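Serine/threonine-protein kinase Tel1 (Chaetomium thermophilum, PDB 6SKY) probably phosphorylates serine and threonine residues of [ST]-Q sites with ATP, switching on checkpoint signalling when DNA is damaged. Local coordinates at residues 1694-1699 and 1780-1785; 1793-1798 and 1839-1844; 2402-2407 and 2842-2847; 2619-2624 and 2846-2851. All coordinates share one frame; numbering follows the deposited sequence.

Contact 1: 1694-1699 and 1780-1785; sequences EAALRT and LRVLPP
Ala-1696 and Val-1782 bring their CA atoms to 5.5 Å, the nearest backbone approach between the helical run 1694-1699 and segment 1780-1785, where one short helix gives way to the next. Val-1782 sits in the non-helical step between helices 1778-1781 and 1783-1789, and each of its two methyls has its own partner. CG2, lodged between the backbone N and the carbonyl carbon, meets Ala-1696 CB at 3.8 Å. CG1 runs alongside Thr-1699, 3.7 Å from the methyl CG2, the two side chains passing in opposite directions. With the Thr-1699 hydroxyl turned back to its own helix (chi1 -60°), CG2 is the branch facing Val-1782: OG1 donates to Ala-1695 O over 3.2 Å from above the carbonyl plane, while Thr-1699 N reaches the same oxygen from the opposite face. A serine here would probably leave Val-1782 CG1 without its methyl neighbour and open a small gap between helix and turn. Across the segments the contact is purely apolar. Val-1782 also touches Ile-1700, extending its footing along helix 1687-1706. Leu-1783 anchors the turn on Leu-1674 of helix 1670-1684 and Val-1801 of helix 1793-1808, while Leu-1697 packs helix 1687-1706 on helix 1670-1684 within the alpha solenoid.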
# COMPACT_ATOMS: atom_id res chain seq x y z
N GLU A 1694 59.01 28.21 33.15
CA GLU A 1694 60.33 28.59 32.67
C GLU A 1694 61.42 27.76 33.34
O GLU A 1694 62.40 27.39 32.69
CB GLU A 1694 60.56 30.08 32.89
CG GLU A 1694 59.78 30.95 31.93
CD GLU A 1694 59.76 32.42 32.33
OE1 GLU A 1694 59.36 33.25 31.49
OE2 GLU A 1694 60.15 32.75 33.46
N ALA A 1695 61.25 27.45 34.62
CA ALA A 1695 62.21 26.58 35.29
C ALA A 1695 62.24 25.20 34.65
O ALA A 1695 63.31 24.64 34.38
CB ALA A 1695 61.87 26.48 36.77
N ALA A 1696 61.06 24.62 34.42
CA ALA A 1696 60.98 23.31 33.78
C ALA A 1696 61.63 23.32 32.41
O ALA A 1696 62.40 22.41 32.08
CB ALA A 1696 59.52 22.87 33.68
N LEU A 1697 61.33 24.32 31.60
CA LEU A 1697 61.90 24.36 30.26
C LEU A 1697 63.41 24.53 30.30
O LEU A 1697 64.12 23.95 29.48
CB LEU A 1697 61.26 25.47 29.44
CG LEU A 1697 59.85 25.19 28.94
CD1 LEU A 1697 59.32 26.37 28.16
CD2 LEU A 1697 59.84 23.95 28.09
N ARG A 1698 63.92 25.33 31.24
CA ARG A 1698 65.37 25.48 31.36
C ARG A 1698 66.02 24.15 31.70
O ARG A 1698 66.99 23.74 31.05
CB ARG A 1698 65.72 26.54 32.40
CG ARG A 1698 65.89 27.93 31.82
CD ARG A 1698 66.40 28.93 32.83
NE ARG A 1698 65.35 29.79 33.36
CZ ARG A 1698 64.84 29.68 34.58
NH1 ARG A 1698 65.29 28.75 35.40
NH2 ARG A 1698 63.88 30.50 34.97
N THR A 1699 65.48 23.44 32.69
CA THR A 1699 66.02 22.13 33.04
C THR A 1699 66.00 21.19 31.85
O THR A 1699 67.02 20.56 31.52
CB THR A 1699 65.23 21.52 34.19
OG1 THR A 1699 65.31 22.38 35.33
CG2 THR A 1699 65.80 20.18 34.55
N LEU A 1780 59.75 13.96 32.56
CA LEU A 1780 58.87 13.57 33.65
C LEU A 1780 59.40 13.99 35.00
O LEU A 1780 58.65 13.96 35.98
CB LEU A 1780 58.66 12.06 33.67
CG LEU A 1780 57.86 11.37 32.57
CD1 LEU A 1780 58.02 9.89 32.75
CD2 LEU A 1780 56.41 11.75 32.65
N ARG A 1781 60.67 14.36 35.08
CA ARG A 1781 61.26 14.70 36.37
C ARG A 1781 60.86 16.10 36.81
O ARG A 1781 60.78 16.37 38.01
CB ARG A 1781 62.78 14.59 36.27
CG ARG A 1781 63.50 14.67 37.58
CD ARG A 1781 64.93 15.08 37.33
NE ARG A 1781 65.50 14.33 36.22
CZ ARG A 1781 66.55 14.73 35.52
NH1 ARG A 1781 67.14 15.87 35.82
NH2 ARG A 1781 67.01 13.99 34.53
N VAL A 1782 60.60 16.99 35.86
CA VAL A 1782 60.29 18.39 36.15
C VAL A 1782 58.79 18.59 36.26
O VAL A 1782 58.32 19.72 36.41
CB VAL A 1782 60.88 19.30 35.06
CG1 VAL A 1782 62.33 18.97 34.84
CG2 VAL A 1782 60.11 19.12 33.79
N LEU A 1783 58.04 17.51 36.19
CA LEU A 1783 56.58 17.61 36.17
C LEU A 1783 55.93 17.78 37.54
O LEU A 1783 55.05 18.63 37.66
CB LEU A 1783 55.97 16.40 35.47
CG LEU A 1783 55.77 16.55 33.96
CD1 LEU A 1783 54.92 15.42 33.46
CD2 LEU A 1783 55.14 17.88 33.62
N PRO A 1784 56.28 17.00 38.57
CA PRO A 1784 55.47 16.99 39.79
C PRO A 1784 55.19 18.38 40.35
O PRO A 1784 54.06 18.64 40.80
CB PRO A 1784 56.31 16.16 40.76
CG PRO A 1784 57.05 15.25 39.89
CD PRO A 1784 57.38 16.03 38.66
N PRO A 1785 56.15 19.32 40.32
CA PRO A 1785 55.79 20.70 40.69
C PRO A 1785 54.63 21.26 39.89
O PRO A 1785 53.64 21.70 40.48
CB PRO A 1785 57.09 21.47 40.41
CG PRO A 1785 58.13 20.50 40.63
CD PRO A 1785 57.61 19.20 40.15

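Contact 2: 1793-1798 and 1839-1844; sequences FAERAF and LKLLIN
Leu-1841 carries its side of this contact between helices 1793-1808 and 1836-1849, reaching both Glu-1795 and Phe-1798. Apolar contacts make up most of it. Leu-1841 holds CG anti to its backbone N (chi1 -177°), which sends the branched end across the interface, and its CG comes to 4.0 Å from Phe-1798 CD2. The leucine methyl CD2 lies close to the same part of the ring, 4.1 Å from Phe-1798 CG. Phe-1798 likewise extends its ring away from its backbone N (chi1 -165°), and the leucine meets it at a slant. A looser apolar touch joins Glu-1795 CG to Leu-1841 CD2 at 4.2 Å, the two side chains crossing at about a right angle.

The second kind of contact is between a methyl and the backbone: Leu-1841 CD1 lies 3.5 Å from Glu-1795 O. The leucine fork thus straddles the turn of helix from Glu-1795 to Phe-1798, one methyl near the main chain and the other against side chains. Helix 1762-1771 adds further cover, with Trp-1762 meeting the Phe-1798 ring and Ser-1763 touching Leu-1841. No hydrogen bond crosses between the segments. The chemistry implies that these two solenoid helices are held here by the shape of a branched aliphatic group set against an aromatic ring, with no directional polar link to fix their register.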
# COMPACT_ATOMS: atom_id res chain seq x y z
N PHE A 1793 46.08 21.16 34.85
CA PHE A 1793 47.18 20.70 34.01
C PHE A 1793 47.27 19.19 33.97
O PHE A 1793 47.65 18.63 32.94
CB PHE A 1793 48.49 21.29 34.52
CG PHE A 1793 49.67 20.97 33.68
CD1 PHE A 1793 49.95 21.71 32.55
CD2 PHE A 1793 50.53 19.96 34.02
CE1 PHE A 1793 51.04 21.43 31.78
CE2 PHE A 1793 51.62 19.68 33.25
CZ PHE A 1793 51.88 20.41 32.13
N ALA A 1794 46.91 18.53 35.06
CA ALA A 1794 47.04 17.08 35.13
C ALA A 1794 46.08 16.39 34.17
O ALA A 1794 46.43 15.40 33.53
CB ALA A 1794 46.80 16.60 36.55
N GLU A 1795 44.86 16.91 34.05
CA GLU A 1795 43.92 16.32 33.10
C GLU A 1795 44.37 16.52 31.66
O GLU A 1795 44.11 15.66 30.81
CB GLU A 1795 42.53 16.90 33.30
CG GLU A 1795 41.84 16.41 34.55
CD GLU A 1795 42.19 17.23 35.77
OE1 GLU A 1795 42.41 18.45 35.64
OE2 GLU A 1795 42.26 16.65 36.88
N ARG A 1796 45.03 17.63 31.36
CA ARG A 1796 45.50 17.85 30.00
C ARG A 1796 46.75 17.04 29.69
O ARG A 1796 47.00 16.72 28.53
CB ARG A 1796 45.78 19.33 29.75
CG ARG A 1796 44.64 20.24 30.13
CD ARG A 1796 44.56 21.46 29.24
NE ARG A 1796 45.79 22.24 29.20
CZ ARG A 1796 46.15 23.12 30.13
NH1 ARG A 1796 45.37 23.34 31.18
NH2 ARG A 1796 47.29 23.79 30.00
N ALA A 1797 47.53 16.69 30.71
CA ALA A 1797 48.80 16.02 30.51
C ALA A 1797 48.78 14.54 30.84
O ALA A 1797 49.79 13.87 30.65
CB ALA A 1797 49.88 16.70 31.34
N PHE A 1798 47.66 14.02 31.32
CA PHE A 1798 47.60 12.62 31.75
C PHE A 1798 47.99 11.61 30.68
O PHE A 1798 48.81 10.72 30.97
CB PHE A 1798 46.21 12.35 32.31
CG PHE A 1798 46.11 11.11 33.11
CD1 PHE A 1798 46.64 11.05 34.38
CD2 PHE A 1798 45.48 10.00 32.61
CE1 PHE A 1798 46.55 9.92 35.11
CE2 PHE A 1798 45.39 8.86 33.35
CZ PHE A 1798 45.92 8.82 34.60
N LEU A 1839 36.41 8.95 34.62
CA LEU A 1839 36.23 7.82 33.72
C LEU A 1839 36.38 8.24 32.27
O LEU A 1839 36.95 7.51 31.46
CB LEU A 1839 34.86 7.19 33.98
CG LEU A 1839 34.59 5.79 33.46
CD1 LEU A 1839 35.62 4.84 33.97
CD2 LEU A 1839 33.22 5.37 33.89
N LYS A 1840 35.87 9.43 31.92
CA LYS A 1840 36.12 9.96 30.59
C LYS A 1840 37.61 10.07 30.31
O LYS A 1840 38.07 9.79 29.20
CB LYS A 1840 35.47 11.33 30.44
CG LYS A 1840 34.02 11.30 30.10
CD LYS A 1840 33.58 12.65 29.61
CE LYS A 1840 32.08 12.76 29.53
NZ LYS A 1840 31.53 12.05 28.35
N LEU A 1841 38.39 10.50 31.29
CA LEU A 1841 39.83 10.66 31.10
C LEU A 1841 40.52 9.32 30.96
O LEU A 1841 41.48 9.19 30.19
CB LEU A 1841 40.42 11.45 32.25
CG LEU A 1841 41.89 11.81 32.24
CD1 LEU A 1841 42.18 12.78 31.14
CD2 LEU A 1841 42.27 12.39 33.56
N LEU A 1842 40.05 8.30 31.67
CA LEU A 1842 40.59 6.95 31.48
C LEU A 1842 40.33 6.44 30.08
O LEU A 1842 41.21 5.87 29.43
CB LEU A 1842 39.98 6.00 32.51
CG LEU A 1842 40.79 5.79 33.77
CD1 LEU A 1842 40.10 4.77 34.62
CD2 LEU A 1842 42.17 5.33 33.40
N ILE A 1843 39.10 6.62 29.59
CA ILE A 1843 38.77 6.17 28.25
C ILE A 1843 39.59 6.91 27.20
O ILE A 1843 40.07 6.32 26.24
CB ILE A 1843 37.26 6.34 28.01
CG1 ILE A 1843 36.50 5.32 28.84
CG2 ILE A 1843 36.94 6.19 26.56
CD1 ILE A 1843 35.13 5.77 29.20
N ASN A 1844 39.77 8.22 27.38
CA ASN A 1844 40.59 8.97 26.44
C ASN A 1844 42.05 8.57 26.49
O ASN A 1844 42.73 8.61 25.47
CB ASN A 1844 40.45 10.46 26.70
CG ASN A 1844 39.21 11.02 26.09
OD1 ASN A 1844 38.41 11.67 26.76
ND2 ASN A 1844 39.02 10.78 24.82

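Contact 3: 2402-2407 and 2842-2847; sequences WLEKSE and LRHDTL. Unlike the reference sequence in segment 2842-2847: Leu-2847 (reference Phe).
His-2844 places its CG anti to the carbonyl carbon (chi1 -52°), and Glu-2404 does the same (chi1 -76°) with its chain extended beyond CG, which brings the aliphatic part of the glutamate against the imidazole between 2402-2407 and 2842-2847. The glutamate chain passes obliquely by the far end of the ring: its CG is 3.3 Å from His-2844 NE2. Its carboxylate goes on past the ring, OE2 lying in the plane at the ring edge, 3.4 Å from His-2844 CE1, with the two planes 76° apart. Leu-2403 slides past the histidine in the opposite direction, and its CD1 packs on His-2844 CB at 4.1 Å. An alanine in place of the histidine would probably deprive the Glu-2404 chain of its ring neighbour and open a gap at the end of helix 2394-2404. Asp-2845, the next residue along, turns the other way, to a salt bridge with Arg-2617 and a hydrogen bond with Ser-2436. The contact therefore joins the FAT region to the kinase region through aliphatic carbon against imidazole, while the nearby carboxylate would probably stabilise a positive charge on the ring if it carries one, without a hydrogen bond between them.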
# COMPACT_ATOMS: atom_id res chain seq x y z
N TRP A 2402 14.91 11.71 -32.51
CA TRP A 2402 15.33 12.28 -33.78
C TRP A 2402 16.20 11.32 -34.56
O TRP A 2402 16.12 11.27 -35.79
CB TRP A 2402 16.09 13.58 -33.54
CG TRP A 2402 16.52 14.27 -34.79
CD1 TRP A 2402 15.86 14.29 -35.97
CD2 TRP A 2402 17.70 15.04 -34.97
NE1 TRP A 2402 16.56 15.03 -36.88
CE2 TRP A 2402 17.70 15.50 -36.29
CE3 TRP A 2402 18.77 15.38 -34.14
CZ2 TRP A 2402 18.71 16.29 -36.80
CZ3 TRP A 2402 19.77 16.17 -34.65
CH2 TRP A 2402 19.74 16.61 -35.97
N LEU A 2403 17.06 10.56 -33.88
CA LEU A 2403 17.90 9.62 -34.60
C LEU A 2403 17.11 8.43 -35.12
O LEU A 2403 17.50 7.83 -36.12
CB LEU A 2403 19.05 9.15 -33.71
CG LEU A 2403 20.08 10.20 -33.29
CD1 LEU A 2403 21.29 9.54 -32.68
CD2 LEU A 2403 20.48 11.06 -34.45
N GLU A 2404 16.00 8.08 -34.46
CA GLU A 2404 15.15 7.04 -35.02
C GLU A 2404 14.50 7.49 -36.33
O GLU A 2404 14.32 6.68 -37.24
CB GLU A 2404 14.07 6.64 -34.02
CG GLU A 2404 14.57 5.77 -32.90
CD GLU A 2404 13.52 5.52 -31.84
OE1 GLU A 2404 12.34 5.85 -32.08
OE2 GLU A 2404 13.87 4.99 -30.76
N LYS A 2405 14.16 8.76 -36.43
CA LYS A 2405 13.44 9.32 -37.57
C LYS A 2405 14.34 10.13 -38.48
O LYS A 2405 13.94 11.17 -39.01
CB LYS A 2405 12.28 10.19 -37.10
CG LYS A 2405 11.42 9.54 -36.06
CD LYS A 2405 10.66 8.40 -36.66
CE LYS A 2405 9.67 7.85 -35.67
NZ LYS A 2405 8.69 6.99 -36.36
N SER A 2406 15.58 9.69 -38.68
CA SER A 2406 16.49 10.45 -39.51
C SER A 2406 16.07 10.47 -40.97
O SER A 2406 16.55 11.32 -41.73
CB SER A 2406 17.91 9.90 -39.37
OG SER A 2406 17.91 8.49 -39.40
N GLU A 2407 15.19 9.56 -41.39
CA GLU A 2407 14.75 9.53 -42.78
C GLU A 2407 13.49 10.35 -43.01
O GLU A 2407 13.37 11.01 -44.04
CB GLU A 2407 14.51 8.09 -43.22
CG GLU A 2407 15.75 7.39 -43.71
CD GLU A 2407 16.60 6.86 -42.59
OE1 GLU A 2407 16.06 6.69 -41.48
OE2 GLU A 2407 17.80 6.60 -42.81
N LEU A 2842 21.91 4.69 -25.94
CA LEU A 2842 23.02 3.78 -26.22
C LEU A 2842 22.75 2.91 -27.44
O LEU A 2842 23.69 2.45 -28.09
CB LEU A 2842 23.27 2.90 -25.01
CG LEU A 2842 24.66 2.32 -24.89
CD1 LEU A 2842 25.60 3.47 -24.94
CD2 LEU A 2842 24.79 1.59 -23.59
N ARG A 2843 21.48 2.65 -27.76
CA ARG A 2843 21.15 1.76 -28.86
C ARG A 2843 21.41 2.38 -30.22
O ARG A 2843 21.62 1.65 -31.19
CB ARG A 2843 19.69 1.33 -28.75
CG ARG A 2843 19.36 0.06 -29.48
CD ARG A 2843 17.90 0.06 -29.91
NE ARG A 2843 16.97 0.11 -28.79
CZ ARG A 2843 16.45 -0.96 -28.22
NH1 ARG A 2843 15.60 -0.83 -27.21
NH2 ARG A 2843 16.76 -2.17 -28.65
N HIS A 2844 21.40 3.70 -30.32
CA HIS A 2844 21.68 4.42 -31.55
C HIS A 2844 23.12 4.86 -31.64
O HIS A 2844 23.43 5.82 -32.35
CB HIS A 2844 20.75 5.62 -31.68
CG HIS A 2844 19.31 5.27 -31.52
ND1 HIS A 2844 18.47 5.95 -30.66
CD2 HIS A 2844 18.55 4.30 -32.09
CE1 HIS A 2844 17.26 5.42 -30.72
NE2 HIS A 2844 17.29 4.41 -31.57
N ASP A 2845 24.01 4.19 -30.92
CA ASP A 2845 25.44 4.45 -30.99
C ASP A 2845 26.05 3.37 -31.87
O ASP A 2845 26.08 2.19 -31.50
CB ASP A 2845 26.06 4.45 -29.59
CG ASP A 2845 27.40 5.11 -29.56
OD1 ASP A 2845 27.87 5.55 -30.62
OD2 ASP A 2845 28.00 5.19 -28.47
N THR A 2846 26.53 3.77 -33.05
CA THR A 2846 27.00 2.80 -34.03
C THR A 2846 28.23 2.05 -33.54
O THR A 2846 28.45 0.90 -33.94
CB THR A 2846 27.32 3.52 -35.34
OG1 THR A 2846 26.34 4.53 -35.58
CG2 THR A 2846 27.30 2.55 -36.49
N LEU A 2847 29.02 2.66 -32.68
CA LEU A 2847 30.34 2.16 -32.34
C LEU A 2847 30.39 1.39 -31.03
O LEU A 2847 31.47 0.95 -30.63
CB LEU A 2847 31.32 3.33 -32.27
CG LEU A 2847 31.57 4.07 -33.58
CD1 LEU A 2847 32.35 5.33 -33.34
CD2 LEU A 2847 32.32 3.17 -34.51

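Contact 4: 2619-2624 and 2846-2851; sequences DAIMEQ and TLYQWS. Unlike the reference sequence in segment 2846-2851: Leu-2847 (reference Phe). Residues 2848, 2849, 2850, 2851 of segment 2846-2851 come from a tag, linker or insertion.
A Met-aromatic contact fastens the loop after helix 2832-2843 to helix 2616-2632 of the kinase region: Met-2622 brings its sulfur to the ring of Tyr-2848, a residue from an insertion into the natural sequence. SD stands 4.9 Å from the ring centroid and 58° off the ring normal, an oblique position near the phenol end. The nearest ring carbon is Tyr-2848 CZ, 3.9 Å from Met-2622 SD, and the hydroxyl oxygen OH lies at 3.2 Å from the same sulfur. Bends at chi2 and chi3 curl the methionine back, and its chain crosses the tyrosine at about a right angle.

Nearer the root of the ring, Ile-2621 takes over. Its methyl CG2 sits 3.7 Å from Tyr-2848 CD1 and 3.8 Å from Tyr-2848 CE1, so this one methyl spans the CD1-CE1 bond obliquely. Tyr-2848 is brought there with CG anti to its backbone N (chi1 -174°), which swings the ring towards the helix. Within the loop, Tyr-2848 CD2 rests over a face of the Trp-2850 ring, also from the insertion, and Leu-2842 touches the tyrosine too.

Met-2622 lies about 9 Å, side chain to side chain, from the magnesium-binding Asp-2779. The contact is mainly apolar and sulfur-aromatic: sulfur and a methyl pack obliquely on one part of the ring, and dispersion probably does most of the holding.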
# COMPACT_ATOMS: atom_id res chain seq x y z
N ASP A 2619 34.95 1.44 -22.12
CA ASP A 2619 35.06 1.93 -20.75
C ASP A 2619 34.50 3.33 -20.61
O ASP A 2619 33.85 3.64 -19.62
CB ASP A 2619 36.51 1.89 -20.29
CG ASP A 2619 37.02 0.48 -20.10
OD1 ASP A 2619 36.35 -0.47 -20.53
OD2 ASP A 2619 38.11 0.33 -19.50
N ALA A 2620 34.72 4.19 -21.61
CA ALA A 2620 34.24 5.56 -21.53
C ALA A 2620 32.73 5.63 -21.67
O ALA A 2620 32.06 6.37 -20.92
CB ALA A 2620 34.91 6.40 -22.61
N ILE A 2621 32.17 4.88 -22.61
CA ILE A 2621 30.72 4.81 -22.75
C ILE A 2621 30.07 4.31 -21.47
O ILE A 2621 29.07 4.86 -21.01
CB ILE A 2621 30.35 3.93 -23.95
CG1 ILE A 2621 30.73 4.60 -25.26
CG2 ILE A 2621 28.90 3.65 -23.96
CD1 ILE A 2621 29.89 5.76 -25.58
N MET A 2622 30.63 3.25 -20.88
CA MET A 2622 29.99 2.71 -19.69
C MET A 2622 30.18 3.62 -18.48
O MET A 2622 29.29 3.69 -17.63
CB MET A 2622 30.51 1.31 -19.40
CG MET A 2622 29.97 0.28 -20.36
SD MET A 2622 28.26 0.59 -20.82
CE MET A 2622 27.41 0.21 -19.29
N GLU A 2623 31.31 4.32 -18.39
CA GLU A 2623 31.45 5.31 -17.33
C GLU A 2623 30.40 6.40 -17.46
O GLU A 2623 29.82 6.84 -16.46
CB GLU A 2623 32.86 5.89 -17.36
CG GLU A 2623 33.12 6.96 -16.33
CD GLU A 2623 33.00 6.46 -14.92
OE1 GLU A 2623 33.44 5.33 -14.65
OE2 GLU A 2623 32.46 7.19 -14.07
N GLN A 2624 30.10 6.81 -18.69
CA GLN A 2624 29.06 7.82 -18.89
C GLN A 2624 27.68 7.30 -18.51
O GLN A 2624 26.88 8.02 -17.90
CB GLN A 2624 29.08 8.27 -20.34
CG GLN A 2624 28.03 9.28 -20.69
CD GLN A 2624 27.75 9.31 -22.16
OE1 GLN A 2624 27.11 10.23 -22.66
NE2 GLN A 2624 28.23 8.30 -22.87
N THR A 2846 26.53 3.77 -33.05
CA THR A 2846 27.00 2.80 -34.03
C THR A 2846 28.23 2.05 -33.54
O THR A 2846 28.45 0.90 -33.94
CB THR A 2846 27.32 3.52 -35.34
OG1 THR A 2846 26.34 4.53 -35.58
CG2 THR A 2846 27.30 2.55 -36.49
N LEU A 2847 29.02 2.66 -32.68
CA LEU A 2847 30.34 2.16 -32.34
C LEU A 2847 30.39 1.39 -31.03
O LEU A 2847 31.47 0.95 -30.63
CB LEU A 2847 31.32 3.33 -32.27
CG LEU A 2847 31.57 4.07 -33.58
CD1 LEU A 2847 32.35 5.33 -33.34
CD2 LEU A 2847 32.32 3.17 -34.51
N TYR A 2848 29.26 1.22 -30.35
CA TYR A 2848 29.23 0.45 -29.12
C TYR A 2848 28.98 -1.01 -29.44
O TYR A 2848 28.03 -1.34 -30.15
CB TYR A 2848 28.16 0.98 -28.17
CG TYR A 2848 28.19 0.31 -26.82
CD1 TYR A 2848 29.21 0.58 -25.93
CD2 TYR A 2848 27.23 -0.59 -26.46
CE1 TYR A 2848 29.26 -0.04 -24.72
CE2 TYR A 2848 27.27 -1.22 -25.24
CZ TYR A 2848 28.28 -0.94 -24.38
OH TYR A 2848 28.32 -1.56 -23.16
N GLN A 2849 29.84 -1.89 -28.93
CA GLN A 2849 29.72 -3.32 -29.19
C GLN A 2849 28.94 -3.98 -28.07
O GLN A 2849 29.24 -3.78 -26.89
CB GLN A 2849 31.11 -3.97 -29.30
CG GLN A 2849 32.14 -3.14 -30.03
CD GLN A 2849 31.86 -3.03 -31.51
OE1 GLN A 2849 32.26 -2.07 -32.16
NE2 GLN A 2849 31.17 -4.02 -32.06
N TRP A 2850 27.95 -4.79 -28.43
CA TRP A 2850 27.11 -5.44 -27.45
C TRP A 2850 27.54 -6.86 -27.14
O TRP A 2850 26.86 -7.55 -26.38
CB TRP A 2850 25.66 -5.44 -27.92
CG TRP A 2850 25.08 -4.10 -27.90
CD1 TRP A 2850 25.12 -3.19 -28.89
CD2 TRP A 2850 24.35 -3.51 -26.83
NE1 TRP A 2850 24.47 -2.05 -28.51
CE2 TRP A 2850 23.98 -2.23 -27.25
CE3 TRP A 2850 23.98 -3.94 -25.56
CZ2 TRP A 2850 23.25 -1.37 -26.44
CZ3 TRP A 2850 23.26 -3.09 -24.77
CH2 TRP A 2850 22.91 -1.82 -25.21
N SER A 2851 28.66 -7.31 -27.70
CA SER A 2851 29.29 -8.54 -27.30
C SER A 2851 30.74 -8.23 -26.97
O SER A 2851 31.21 -7.11 -27.14
CB SER A 2851 29.21 -9.61 -28.39
OG SER A 2851 30.03 -10.71 -28.07

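Overall arrangement
Contacts 1 and 2 belong to the helical solenoid; contact 3 links the FAT region to the kinase region, contact 4 lies within the kinase region, and both are on the opposite side of the chain's centre. Contacts 1 and 3 have their centres 81 Å apart. Each pair is locally joined. Leu-1783 of contact 1 packs on Phe-1793 of contact 2, on helices consecutive in the chain, whereas contacts 3 and 4 share Thr-2846 and Leu-2847 and meet where Leu-2842 packs on Ile-2621. Contacts 2 and 4 are buried and rely on aromatic rings against aliphatic or sulfur groups. Contacts 1 and 3 are only partly buried: the former uses small methyls, the latter brings ionisable groups to its more exposed side.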